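Local structure of sugar-phosphate aldolase (Thermotoga maritima, 1PVT) at residues R4-E9 with E119-V124; S163-E168 with G176-E181; P145-I150 with E218-V223; E36-Y41 with I79-V84. The protein probably works as an aldolase of the AraD-like class II family, built on a central mixed beta-sheet with helices packed on both faces. All coordinates share one frame; numbering follows the deposited sequence.

Contact 1: R4-E9 with E119-V124; sequences RETIRE and EKKAIV
This is a sparse, mainly electrostatic approach of the K121 amine to T6 and E9, bringing helix 2-19 near the loop that leads into strand 122-126. The backbones stay far apart, with T6 CA and A122 CA 10.5 Å from each other, and the lysine side chain spans the gap. Beyond CG the chain of K121 runs out nearly straight toward the helix. Its NZ stops 4.3 Å from E9 OE1, a favourable pairing of opposite charges but too long for a salt bridge. On the previous helical turn, T6 OG1 lies 4.5 Å from K121 NZ; that hydroxyl is engaged with the backbone O of H2. E9 has a firmer commitment as well, since its OE2 accepts a hydrogen bond from A204 N at the start of helix 203-224. D202 lies close to this carboxylate and also touches K121, so the lysine may soften the repulsion between the two acids. V32 of the adjoining strand 28-34 touches both T6 and K121. Helix 2-19 lying over one face of the mixed sheet, beside the start of helix 203-224, belongs to the layered alpha/beta fold of the AraD-like aldolases.

Contact 2: S163-E168 with G176-E181; sequences SVVEFE and GLKTVE
V165 opens the contact with K178 and T179: past S163, which with V165 pairs through the backbone with L190, it turns its side chain onto helix 173-182. Its CG1 reaches K178 CB at 4.1 Å, while CG2 comes to 4.2 Å from T179 CA, the two methyls straddling neighbouring positions of the helix. V189 and W191 of the adjacent strand also pack on V165.

E166 follows with the one strong polar link. A bend at chi2 (73°) folds the carboxylate back toward the helix, and OE1 takes a salt-bridge hydrogen bond from K178 NZ at 3.1 Å, met almost end-on to the C-O bond. OE2 is held by K182, one turn further along, so two lysines grip the carboxylate. F167 faces away and stacks on H194. E168 then comes in across the end of the same lysine: its CG is 3.5 Å from K178 NZ, whereas its OE2 remains 4.3 Å from that nitrogen, near enough for attraction but no salt bridge. K178, extended beyond CG, thus crosses both acids at about a right angle. Strand 163-165, helix 173-182 and strand 188-191 make up a beta-alpha-beta unit, and this is its first strand-to-helix interface.

Contact 3: P145-I150 with E218-V223; sequences PKMMKI and EILLRV
I219 and L220 carry the helix side of this wholly apolar contact, meeting I150 and M147, a selenomethionine in the model. Along helix 203-224 the first to touch is I219. Its CG2 abuts CG2 of I150 at 3.3 Å, a close methyl-methyl approach, and the two isoleucines slide past each other in opposite directions. In both residues the same first torsion (-62° in I219, -61° in I150) sets CG2 anti to the backbone N, and these matching branches do the touching.

L220 comes next and is the middle of the interface, covered by both partners. From one of them, the extended end of I150 lies across the base of the leucine: CD1 is 3.5 Å from L220 CB and 3.7 Å from L220 N, so this methyl presses against the helix backbone as well as the side chain. From M147, the chain meets L220 at about a right angle. It bends at the selenium (chi3 -89°), and its CE turns to within 3.7 Å of L220 CD2, with M147 CB at 4.0 Å from the same methyl. The leucine methyl thus meets both base and tip of the selenomethionine side chain. The chains approach most closely here, M147 CA and L220 CA being 6.1 Å apart.

Farther on, L221 turns to T133 of helix 129-134 and V223 to N229 in the C-terminal tail. M147 packs also on L131 and L134 of helix 129-134 and on A216 and A217 of helix 203-224, while L143 touches L220; the M147 side chain, ending short helix 144-147, thus sits between those helices.

Contact 4: E36-Y41 with I79-V84; sequences ERPEGY and ICLLHV
The H83 imidazole carries the hydroxyl of Y41 over one face: OH sits 3.6 Å above the ring plane, over its centre. The distances bear out that central seat, with Y41 OH at 3.7 Å from H83 CD2 and at 4.0 Å from H83 NE2. The tyrosine therefore meets the histidine with its phenolic end, and the two side chains approach at a slant without stacking. The strong partner of that oxygen is the OH of Y59, to which it is hydrogen-bonded, and the Y59 ring itself stacks with H83. Thus Y59 ties tyrosine and histidine together. With chi1 at -174°, CG of H83 lies anti to the backbone N, which sends the ring out from strand 79-84 toward the loop. On the Y41 side of the ring plane, R37 NH1 stays 5.1 Å from H83 NE2, not in contact; R37 NH2 forms a salt bridge with E57.

Two residues back along the strand, L81 receives the P38 ring. Its CD2 methyl fits against the proline's CG at 3.5 Å and CB at 3.7 Å, while the other methyl, CD1, is 4.0 Å from P38 CG. The loop makes an inverse gamma turn centred on G40 between the two touching residues, P38 and Y41.

Strand 79-84 runs between strands 58-63 and 89-92, pairing through L82 with L60 and through H83 with E91. The loop 36-41, which links strands 28-34 and 45-49, folds over the L81 and H83 side of it, where Y59 and L93 border P38, and M3 of helix 2-19 reaches L81.

Contacts 1, 2 and 4 all reach the one mixed sheet, whereas contact 3 joins helices beyond it. Contacts 1 and 4 are neighbours, their centres 12 Å apart, and they touch where I7 CG2 of helix 2-19 packs on I79 CD1 at 3.9 Å. Contact 2 lies across the chain's centre, 22 Å from contact 1 between centres, and contacts 3 and 4 mark distant parts of the molecule, with centres about 40 Å apart. Along the chain, contact 4 falls within the span bridged by contact 1, and contact 2 within that bridged by contact 3. The chain thus closes two successive loops, the first spanning most of the sheet's strands, the second the last three, 163-165, 188-191 and 196-200.

Contact 1: R4-E9 with E119-V124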
loop_
_atom_site.group_PDB
_atom_site.type_symbol
_atom_site.label_atom_id
_atom_site.label_comp_id
_atom_site.label_asym_id
_atom_site.label_seq_id
_atom_site.Cartn_x
_atom_site.Cartn_y
_atom_site.Cartn_z
ATOM N N ARG A 4 17.066 0.214 -9.882
ATOM C CA ARG A 4 17.951 0.112 -8.719
ATOM C C ARG A 4 17.857 1.308 -7.755
ATOM O O ARG A 4 18.180 1.193 -6.570
ATOM C CB ARG A 4 19.387 -0.052 -9.205
ATOM C CG ARG A 4 19.538 -1.061 -10.341
ATOM C CD ARG A 4 20.809 -0.783 -11.126
ATOM N NE ARG A 4 21.976 -0.764 -10.248
ATOM C CZ ARG A 4 23.119 -0.141 -10.527
ATOM N NH1 ARG A 4 23.257 0.526 -11.670
ATOM N NH2 ARG A 4 24.122 -0.181 -9.654
ATOM N N GLU A 5 17.428 2.454 -8.278
ATOM C CA GLU A 5 17.259 3.677 -7.485
ATOM C C GLU A 5 15.888 3.605 -6.801
ATOM O O GLU A 5 15.744 3.953 -5.627
ATOM C CB GLU A 5 17.326 4.913 -8.399
ATOM C CG GLU A 5 16.973 6.248 -7.721
ATOM C CD GLU A 5 16.948 7.448 -8.688
ATOM O OE1 GLU A 5 18.016 7.805 -9.243
ATOM O OE2 GLU A 5 15.857 8.041 -8.889
ATOM N N THR A 6 14.889 3.152 -7.558
ATOM C CA THR A 6 13.530 2.992 -7.065
ATOM C C THR A 6 13.614 2.218 -5.751
ATOM O O THR A 6 12.900 2.519 -4.781
ATOM C CB THR A 6 12.677 2.206 -8.093
ATOM O OG1 THR A 6 12.398 3.038 -9.225
ATOM C CG2 THR A 6 11.373 1.760 -7.487
ATOM N N ILE A 7 14.509 1.227 -5.739
ATOM C CA ILE A 7 14.758 0.375 -4.577
ATOM C C ILE A 7 15.114 1.212 -3.370
ATOM O O ILE A 7 14.573 1.017 -2.282
ATOM C CB ILE A 7 15.933 -0.572 -4.815
ATOM C CG1 ILE A 7 15.684 -1.407 -6.065
ATOM C CG2 ILE A 7 16.143 -1.434 -3.599
ATOM C CD1 ILE A 7 14.317 -2.016 -6.123
ATOM N N ARG A 8 16.056 2.125 -3.570
ATOM C CA ARG A 8 16.486 3.019 -2.514
ATOM C C ARG A 8 15.285 3.832 -2.053
ATOM O O ARG A 8 15.121 4.083 -0.862
ATOM C CB ARG A 8 17.602 3.941 -3.027
ATOM C CG ARG A 8 18.968 3.264 -3.076
ATOM C CD ARG A 8 19.845 3.780 -4.211
ATOM N NE ARG A 8 21.111 3.038 -4.307
ATOM C CZ ARG A 8 21.825 2.898 -5.428
ATOM N NH1 ARG A 8 21.402 3.443 -6.566
ATOM N NH2 ARG A 8 22.974 2.222 -5.413
ATOM N N GLU A 9 14.431 4.214 -2.999
ATOM C CA GLU A 9 13.246 5.011 -2.692
ATOM C C GLU A 9 12.291 4.215 -1.834
ATOM O O GLU A 9 11.580 4.758 -0.986
ATOM C CB GLU A 9 12.539 5.436 -3.972
ATOM C CG GLU A 9 11.940 6.824 -3.872
ATOM C CD GLU A 9 10.789 7.035 -4.844
ATOM O OE1 GLU A 9 10.982 6.755 -6.061
ATOM O OE2 GLU A 9 9.701 7.483 -4.385
ATOM N N GLU A 119 -0.685 6.851 -14.015
ATOM C CA GLU A 119 0.163 7.759 -13.236
ATOM C C GLU A 119 0.499 7.177 -11.862
ATOM O O GLU A 119 1.631 7.288 -11.390
ATOM C CB GLU A 119 -0.520 9.124 -13.070
ATOM C CG GLU A 119 -0.239 10.117 -14.201
ATOM C CD GLU A 119 1.227 10.566 -14.262
ATOM O OE1 GLU A 119 2.109 9.698 -14.465
ATOM O OE2 GLU A 119 1.496 11.785 -14.108
ATOM N N LYS A 120 -0.488 6.557 -11.225
ATOM C CA LYS A 120 -0.285 5.940 -9.918
ATOM C C LYS A 120 0.529 4.648 -10.067
ATOM O O LYS A 120 0.003 3.637 -10.537
ATOM C CB LYS A 120 -1.635 5.610 -9.272
ATOM C CG LYS A 120 -2.511 6.813 -9.009
ATOM C CD LYS A 120 -3.853 6.381 -8.461
ATOM C CE LYS A 120 -4.795 7.554 -8.347
ATOM N NZ LYS A 120 -6.130 7.096 -7.896
ATOM N N LYS A 121 1.801 4.674 -9.662
ATOM C CA LYS A 121 2.657 3.489 -9.760
ATOM C C LYS A 121 3.047 2.851 -8.401
ATOM O O LYS A 121 3.604 1.751 -8.380
ATOM C CB LYS A 121 3.932 3.839 -10.537
ATOM C CG LYS A 121 4.819 4.818 -9.780
ATOM C CD LYS A 121 6.311 4.755 -10.167
ATOM C CE LYS A 121 7.187 5.499 -9.123
ATOM N NZ LYS A 121 8.667 5.492 -9.415
ATOM N N ALA A 122 2.743 3.512 -7.278
ATOM C CA ALA A 122 3.113 2.978 -5.956
ATOM C C ALA A 122 1.998 2.689 -4.940
ATOM O O ALA A 122 1.019 3.424 -4.845
ATOM C CB ALA A 122 4.145 3.900 -5.316
ATOM N N ILE A 123 2.180 1.613 -4.171
ATOM C CA ILE A 123 1.230 1.195 -3.125
ATOM C C ILE A 123 1.900 0.860 -1.776
ATOM O O ILE A 123 2.771 -0.016 -1.690
ATOM C CB ILE A 123 0.443 -0.056 -3.525
ATOM C CG1 ILE A 123 -0.366 0.214 -4.784
ATOM C CG2 ILE A 123 -0.484 -0.457 -2.378
ATOM C CD1 ILE A 123 -1.106 -0.998 -5.268
ATOM N N VAL A 124 1.469 1.543 -0.721
ATOM C CA VAL A 124 2.023 1.324 0.605
ATOM C C VAL A 124 0.895 0.873 1.510
ATOM O O VAL A 124 -0.106 1.576 1.633
ATOM C CB VAL A 124 2.622 2.636 1.198
ATOM C CG1 VAL A 124 3.045 2.413 2.622
ATOM C CG2 VAL A 124 3.811 3.097 0.398
#

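Contact 2: S163-E168 with G176-E181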
loop_
_atom_site.group_PDB
_atom_site.type_symbol
_atom_site.label_atom_id
_atom_site.label_comp_id
_atom_site.label_asym_id
_atom_site.label_seq_id
_atom_site.Cartn_x
_atom_site.Cartn_y
_atom_site.Cartn_z
ATOM N N SER A 163 -12.235 5.854 1.124
ATOM C CA SER A 163 -13.289 4.860 1.232
ATOM C C SER A 163 -12.824 3.669 2.061
ATOM O O SER A 163 -11.644 3.315 2.053
ATOM C CB SER A 163 -13.697 4.391 -0.159
ATOM O OG SER A 163 -12.567 3.902 -0.856
ATOM N N VAL A 164 -13.758 3.058 2.780
ATOM C CA VAL A 164 -13.445 1.907 3.610
ATOM C C VAL A 164 -13.759 0.660 2.810
ATOM O O VAL A 164 -14.552 0.710 1.880
ATOM C CB VAL A 164 -14.288 1.898 4.890
ATOM C CG1 VAL A 164 -13.883 0.733 5.762
ATOM C CG2 VAL A 164 -14.117 3.202 5.632
ATOM N N VAL A 165 -13.141 -0.455 3.173
ATOM C CA VAL A 165 -13.360 -1.712 2.469
ATOM C C VAL A 165 -13.557 -2.881 3.436
ATOM O O VAL A 165 -12.670 -3.188 4.234
ATOM C CB VAL A 165 -12.166 -2.036 1.545
ATOM C CG1 VAL A 165 -12.329 -3.425 0.940
ATOM C CG2 VAL A 165 -12.060 -0.989 0.451
ATOM N N GLU A 166 -14.718 -3.534 3.358
ATOM C CA GLU A 166 -15.021 -4.673 4.224
ATOM C C GLU A 166 -13.959 -5.745 3.992
ATOM O O GLU A 166 -13.915 -6.386 2.937
ATOM C CB GLU A 166 -16.408 -5.249 3.917
ATOM C CG GLU A 166 -17.389 -4.280 3.253
ATOM C CD GLU A 166 -17.054 -4.007 1.783
ATOM O OE1 GLU A 166 -16.817 -4.986 1.032
ATOM O OE2 GLU A 166 -17.036 -2.819 1.378
ATOM N N PHE A 167 -13.102 -5.923 4.991
ATOM C CA PHE A 167 -12.017 -6.890 4.936
ATOM C C PHE A 167 -12.539 -8.307 5.146
ATOM O O PHE A 167 -13.118 -8.610 6.191
ATOM C CB PHE A 167 -10.992 -6.557 6.022
ATOM C CG PHE A 167 -9.632 -7.150 5.781
ATOM C CD1 PHE A 167 -8.639 -6.408 5.149
ATOM C CD2 PHE A 167 -9.346 -8.452 6.180
ATOM C CE1 PHE A 167 -7.377 -6.955 4.920
ATOM C CE2 PHE A 167 -8.086 -9.007 5.955
ATOM C CZ PHE A 167 -7.100 -8.257 5.325
ATOM N N GLU A 168 -12.318 -9.175 4.163
ATOM C CA GLU A 168 -12.780 -10.556 4.254
ATOM C C GLU A 168 -11.627 -11.560 4.229
ATOM O O GLU A 168 -11.378 -12.270 5.207
ATOM C CB GLU A 168 -13.735 -10.874 3.096
ATOM C CG GLU A 168 -14.938 -9.936 2.944
ATOM C CD GLU A 168 -15.976 -10.088 4.047
ATOM O OE1 GLU A 168 -16.261 -11.239 4.444
ATOM O OE2 GLU A 168 -16.521 -9.056 4.502
ATOM N N GLY A 176 -8.353 -7.117 -3.593
ATOM C CA GLY A 176 -7.899 -6.182 -4.607
ATOM C C GLY A 176 -9.039 -5.626 -5.429
ATOM O O GLY A 176 -9.242 -4.411 -5.485
ATOM N N LEU A 177 -9.776 -6.529 -6.076
ATOM C CA LEU A 177 -10.918 -6.155 -6.901
ATOM C C LEU A 177 -11.779 -5.174 -6.102
ATOM O O LEU A 177 -12.057 -4.054 -6.558
ATOM C CB LEU A 177 -11.731 -7.400 -7.269
ATOM C CG LEU A 177 -10.970 -8.544 -7.947
ATOM C CD1 LEU A 177 -11.931 -9.686 -8.205
ATOM C CD2 LEU A 177 -10.339 -8.072 -9.246
ATOM N N LYS A 178 -12.191 -5.596 -4.906
ATOM C CA LYS A 178 -12.994 -4.741 -4.037
ATOM C C LYS A 178 -12.326 -3.366 -3.922
ATOM O O LYS A 178 -12.905 -2.338 -4.282
ATOM C CB LYS A 178 -13.106 -5.356 -2.640
ATOM C CG LYS A 178 -13.975 -6.594 -2.537
ATOM C CD LYS A 178 -14.427 -6.810 -1.089
ATOM C CE LYS A 178 -15.558 -7.830 -1.002
ATOM N NZ LYS A 178 -16.183 -7.894 0.354
ATOM N N THR A 179 -11.092 -3.378 -3.422
ATOM C CA THR A 179 -10.302 -2.173 -3.224
ATOM C C THR A 179 -10.294 -1.243 -4.421
ATOM O O THR A 179 -10.523 -0.041 -4.283
ATOM C CB THR A 179 -8.851 -2.528 -2.888
ATOM O OG1 THR A 179 -8.819 -3.231 -1.642
ATOM C CG2 THR A 179 -7.995 -1.267 -2.794
ATOM N N VAL A 180 -10.019 -1.795 -5.596
ATOM C CA VAL A 180 -9.971 -0.986 -6.807
ATOM C C VAL A 180 -11.271 -0.219 -7.027
ATOM O O VAL A 180 -11.253 0.946 -7.423
ATOM C CB VAL A 180 -9.682 -1.852 -8.054
ATOM C CG1 VAL A 180 -9.556 -0.967 -9.289
ATOM C CG2 VAL A 180 -8.408 -2.650 -7.845
ATOM N N GLU A 181 -12.396 -0.873 -6.760
ATOM C CA GLU A 181 -13.705 -0.249 -6.938
ATOM C C GLU A 181 -13.875 0.995 -6.068
ATOM O O GLU A 181 -14.288 2.054 -6.552
ATOM C CB GLU A 181 -14.802 -1.254 -6.606
ATOM C CG GLU A 181 -14.605 -2.591 -7.285
ATOM C CD GLU A 181 -15.701 -3.575 -6.943
ATOM O OE1 GLU A 181 -15.994 -3.733 -5.735
ATOM O OE2 GLU A 181 -16.262 -4.193 -7.879
#

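Contact 3: P145-I150 with E218-V223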
loop_
_atom_site.group_PDB
_atom_site.type_symbol
_atom_site.label_atom_id
_atom_site.label_comp_id
_atom_site.label_asym_id
_atom_site.label_seq_id
_atom_site.Cartn_x
_atom_site.Cartn_y
_atom_site.Cartn_z
ATOM N N PRO A 145 -15.635 11.783 7.996
ATOM C CA PRO A 145 -15.940 13.066 7.360
ATOM C C PRO A 145 -15.264 14.249 8.037
ATOM O O PRO A 145 -14.508 14.995 7.409
ATOM C CB PRO A 145 -17.459 13.142 7.457
ATOM C CG PRO A 145 -17.869 11.685 7.414
ATOM C CD PRO A 145 -16.875 11.062 8.346
ATOM N N LYS A 146 -15.550 14.434 9.319
ATOM C CA LYS A 146 -14.944 15.537 10.040
ATOM C C LYS A 146 -13.440 15.305 10.080
ATOM O O LYS A 146 -12.661 16.253 10.033
ATOM C CB LYS A 146 -15.540 15.655 11.455
ATOM C CG LYS A 146 -16.991 16.206 11.505
ATOM C CD LYS A 146 -17.093 17.727 11.250
ATOM C CE LYS A 146 -16.868 18.115 9.773
ATOM N NZ LYS A 146 -16.825 19.591 9.524
HETATM N N MSE A 147 -13.030 14.041 10.141
HETATM C CA MSE A 147 -11.609 13.730 10.164
HETATM C C MSE A 147 -10.999 14.165 8.849
HETATM O O MSE A 147 -9.851 14.590 8.790
HETATM C CB MSE A 147 -11.363 12.235 10.333
HETATM C CG MSE A 147 -9.879 11.905 10.423
HETATM SE SE MSE A 147 -9.381 10.081 9.983
HETATM C CE MSE A 147 -9.538 9.270 11.717
HETATM N N MSE A 148 -11.786 14.059 7.791
HETATM C CA MSE A 148 -11.324 14.412 6.464
HETATM C C MSE A 148 -11.139 15.897 6.225
HETATM O O MSE A 148 -10.794 16.307 5.120
HETATM C CB MSE A 148 -12.267 13.833 5.410
HETATM C CG MSE A 148 -12.142 12.330 5.252
HETATM SE SE MSE A 148 -10.288 11.815 4.995
HETATM C CE MSE A 148 -9.871 11.307 6.813
ATOM N N LYS A 149 -11.365 16.707 7.249
ATOM C CA LYS A 149 -11.184 18.139 7.088
ATOM C C LYS A 149 -10.696 18.751 8.385
ATOM O O LYS A 149 -11.027 19.892 8.708
ATOM C CB LYS A 149 -12.492 18.806 6.642
ATOM C CG LYS A 149 -12.278 20.144 5.909
ATOM C CD LYS A 149 -13.494 20.568 5.057
ATOM C CE LYS A 149 -13.162 21.758 4.143
ATOM N NZ LYS A 149 -14.288 22.162 3.252
ATOM N N ILE A 150 -9.902 17.984 9.124
ATOM C CA ILE A 150 -9.360 18.456 10.387
ATOM C C ILE A 150 -8.285 19.490 10.126
ATOM O O ILE A 150 -7.995 20.333 10.974
ATOM C CB ILE A 150 -8.757 17.323 11.191
ATOM C CG1 ILE A 150 -9.839 16.296 11.502
ATOM C CG2 ILE A 150 -8.173 17.863 12.479
ATOM C CD1 ILE A 150 -9.333 15.093 12.252
ATOM N N GLU A 218 -4.840 11.126 14.389
ATOM C CA GLU A 218 -4.286 11.467 15.684
ATOM C C GLU A 218 -4.879 12.743 16.258
ATOM O O GLU A 218 -5.172 12.814 17.455
ATOM C CB GLU A 218 -2.776 11.598 15.585
ATOM C CG GLU A 218 -2.122 11.689 16.936
ATOM C CD GLU A 218 -0.667 11.314 16.881
ATOM O OE1 GLU A 218 -0.178 11.018 15.761
ATOM O OE2 GLU A 218 -0.019 11.308 17.954
ATOM N N ILE A 219 -5.056 13.750 15.409
ATOM C CA ILE A 219 -5.641 15.011 15.847
ATOM C C ILE A 219 -7.094 14.783 16.262
ATOM O O ILE A 219 -7.546 15.292 17.281
ATOM C CB ILE A 219 -5.614 16.062 14.720
ATOM C CG1 ILE A 219 -4.175 16.372 14.325
ATOM C CG2 ILE A 219 -6.283 17.340 15.182
ATOM C CD1 ILE A 219 -4.055 17.363 13.183
ATOM N N LEU A 220 -7.829 14.014 15.464
ATOM C CA LEU A 220 -9.225 13.725 15.767
ATOM C C LEU A 220 -9.311 13.107 17.145
ATOM O O LEU A 220 -10.037 13.582 18.020
ATOM C CB LEU A 220 -9.798 12.740 14.754
ATOM C CG LEU A 220 -11.257 12.360 14.993
ATOM C CD1 LEU A 220 -12.137 13.542 14.650
ATOM C CD2 LEU A 220 -11.637 11.178 14.141
ATOM N N LEU A 221 -8.545 12.040 17.329
ATOM C CA LEU A 221 -8.531 11.326 18.587
ATOM C C LEU A 221 -8.178 12.163 19.795
ATOM O O LEU A 221 -8.731 11.960 20.863
ATOM C CB LEU A 221 -7.599 10.128 18.492
ATOM C CG LEU A 221 -8.382 8.815 18.520
ATOM C CD1 LEU A 221 -9.459 8.804 17.444
ATOM C CD2 LEU A 221 -7.422 7.666 18.323
ATOM N N ARG A 222 -7.265 13.104 19.654
ATOM C CA ARG A 222 -6.932 13.906 20.811
ATOM C C ARG A 222 -8.058 14.875 21.104
ATOM O O ARG A 222 -8.349 15.170 22.262
ATOM C CB ARG A 222 -5.654 14.693 20.583
ATOM C CG ARG A 222 -5.129 15.333 21.847
ATOM C CD ARG A 222 -4.566 14.268 22.774
ATOM N NE ARG A 222 -4.138 14.820 24.054
ATOM C CZ ARG A 222 -3.453 14.134 24.961
ATOM N NH1 ARG A 222 -3.118 12.873 24.719
ATOM N NH2 ARG A 222 -3.109 14.705 26.111
ATOM N N VAL A 223 -8.691 15.382 20.055
ATOM C CA VAL A 223 -9.779 16.316 20.251
ATOM C C VAL A 223 -10.905 15.635 20.990
ATOM O O VAL A 223 -11.497 16.219 21.883
ATOM C CB VAL A 223 -10.318 16.859 18.929
ATOM C CG1 VAL A 223 -11.582 17.650 19.179
ATOM C CG2 VAL A 223 -9.285 17.758 18.278
#

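Contact 4: E36-Y41 with I79-V84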
loop_
_atom_site.group_PDB
_atom_site.type_symbol
_atom_site.label_atom_id
_atom_site.label_comp_id
_atom_site.label_asym_id
_atom_site.label_seq_id
_atom_site.Cartn_x
_atom_site.Cartn_y
_atom_site.Cartn_z
ATOM N N GLU A 36 9.286 0.686 -17.702
ATOM C CA GLU A 36 10.111 0.058 -18.722
ATOM C C GLU A 36 10.334 -1.407 -18.368
ATOM O O GLU A 36 9.386 -2.133 -18.067
ATOM C CB GLU A 36 11.447 0.789 -18.802
ATOM C CG GLU A 36 11.290 2.290 -18.680
ATOM C CD GLU A 36 12.584 2.992 -18.344
ATOM O OE1 GLU A 36 13.463 3.057 -19.226
ATOM O OE2 GLU A 36 12.720 3.473 -17.195
ATOM N N ARG A 37 11.595 -1.830 -18.416
ATOM C CA ARG A 37 11.975 -3.201 -18.091
ATOM C C ARG A 37 13.350 -3.168 -17.457
ATOM O O ARG A 37 14.181 -2.334 -17.804
ATOM C CB ARG A 37 12.018 -4.067 -19.345
ATOM C CG ARG A 37 10.753 -3.987 -20.157
ATOM C CD ARG A 37 10.592 -5.194 -21.048
ATOM N NE ARG A 37 9.279 -5.202 -21.685
ATOM C CZ ARG A 37 8.828 -6.202 -22.432
ATOM N NH1 ARG A 37 9.593 -7.267 -22.624
ATOM N NH2 ARG A 37 7.620 -6.141 -22.985
ATOM N N PRO A 38 13.607 -4.082 -16.516
ATOM C CA PRO A 38 14.869 -4.220 -15.777
ATOM C C PRO A 38 16.115 -4.423 -16.649
ATOM O O PRO A 38 16.186 -5.391 -17.404
ATOM C CB PRO A 38 14.606 -5.425 -14.878
ATOM C CG PRO A 38 13.117 -5.370 -14.668
ATOM C CD PRO A 38 12.616 -5.062 -16.044
ATOM N N GLU A 39 17.090 -3.518 -16.538
ATOM C CA GLU A 39 18.331 -3.632 -17.313
ATOM C C GLU A 39 19.109 -4.873 -16.874
ATOM O O GLU A 39 19.476 -5.712 -17.700
ATOM C CB GLU A 39 19.215 -2.378 -17.143
ATOM C CG GLU A 39 20.660 -2.550 -17.676
ATOM C CD GLU A 39 21.473 -1.253 -17.704
ATOM O OE1 GLU A 39 21.515 -0.535 -16.674
ATOM O OE2 GLU A 39 22.082 -0.961 -18.761
ATOM N N GLY A 40 19.366 -4.983 -15.574
ATOM C CA GLY A 40 20.075 -6.144 -15.072
ATOM C C GLY A 40 19.136 -7.332 -15.125
ATOM O O GLY A 40 18.753 -7.892 -14.091
ATOM N N TYR A 41 18.745 -7.713 -16.338
ATOM C CA TYR A 41 17.834 -8.835 -16.500
ATOM C C TYR A 41 18.486 -10.094 -15.963
ATOM O O TYR A 41 19.549 -10.505 -16.436
ATOM C CB TYR A 41 17.436 -9.024 -17.969
ATOM C CG TYR A 41 15.944 -9.197 -18.096
ATOM C CD1 TYR A 41 15.131 -8.146 -18.538
ATOM C CD2 TYR A 41 15.328 -10.377 -17.666
ATOM C CE1 TYR A 41 13.740 -8.265 -18.542
ATOM C CE2 TYR A 41 13.942 -10.508 -17.661
ATOM C CZ TYR A 41 13.153 -9.450 -18.099
ATOM O OH TYR A 41 11.783 -9.586 -18.085
ATOM N N ILE A 79 13.459 -7.191 -0.947
ATOM C CA ILE A 79 12.576 -6.576 -1.939
ATOM C C ILE A 79 12.597 -7.406 -3.213
ATOM O O ILE A 79 13.667 -7.734 -3.717
ATOM C CB ILE A 79 13.018 -5.134 -2.281
ATOM C CG1 ILE A 79 12.880 -4.239 -1.040
ATOM C CG2 ILE A 79 12.190 -4.600 -3.459
ATOM C CD1 ILE A 79 13.284 -2.795 -1.260
ATOM N N CYS A 80 11.418 -7.741 -3.732
ATOM C CA CYS A 80 11.323 -8.555 -4.942
ATOM C C CYS A 80 11.010 -7.782 -6.214
ATOM O O CYS A 80 10.122 -6.928 -6.246
ATOM C CB CYS A 80 10.269 -9.661 -4.768
ATOM S SG CYS A 80 10.677 -10.963 -3.578
ATOM N N LEU A 81 11.779 -8.081 -7.255
ATOM C CA LEU A 81 11.563 -7.490 -8.564
ATOM C C LEU A 81 10.902 -8.631 -9.304
ATOM O O LEU A 81 11.433 -9.737 -9.354
ATOM C CB LEU A 81 12.867 -7.140 -9.267
ATOM C CG LEU A 81 12.603 -6.870 -10.752
ATOM C CD1 LEU A 81 11.650 -5.699 -10.921
ATOM C CD2 LEU A 81 13.907 -6.582 -11.448
ATOM N N LEU A 82 9.742 -8.371 -9.876
ATOM C CA LEU A 82 9.043 -9.434 -10.556
ATOM C C LEU A 82 8.558 -9.052 -11.927
ATOM O O LEU A 82 8.293 -7.882 -12.210
ATOM C CB LEU A 82 7.842 -9.855 -9.728
ATOM C CG LEU A 82 8.124 -10.160 -8.266
ATOM C CD1 LEU A 82 6.794 -10.351 -7.565
ATOM C CD2 LEU A 82 9.020 -11.397 -8.137
ATOM N N HIS A 83 8.445 -10.055 -12.783
ATOM C CA HIS A 83 7.924 -9.836 -14.114
ATOM C C HIS A 83 6.589 -10.574 -14.097
ATOM O O HIS A 83 6.536 -11.798 -13.893
ATOM C CB HIS A 83 8.862 -10.406 -15.180
ATOM C CG HIS A 83 8.441 -10.085 -16.581
ATOM N ND1 HIS A 83 8.031 -8.825 -16.965
ATOM C CD2 HIS A 83 8.363 -10.860 -17.690
ATOM C CE1 HIS A 83 7.718 -8.837 -18.248
ATOM N NE2 HIS A 83 7.910 -10.059 -18.712
ATOM N N VAL A 84 5.513 -9.810 -14.269
ATOM C CA VAL A 84 4.169 -10.360 -14.255
ATOM C C VAL A 84 3.685 -10.692 -15.661
ATOM O O VAL A 84 3.390 -9.808 -16.480
ATOM C CB VAL A 84 3.192 -9.386 -13.561
ATOM C CG1 VAL A 84 1.784 -9.938 -13.589
ATOM C CG2 VAL A 84 3.625 -9.175 -12.118
#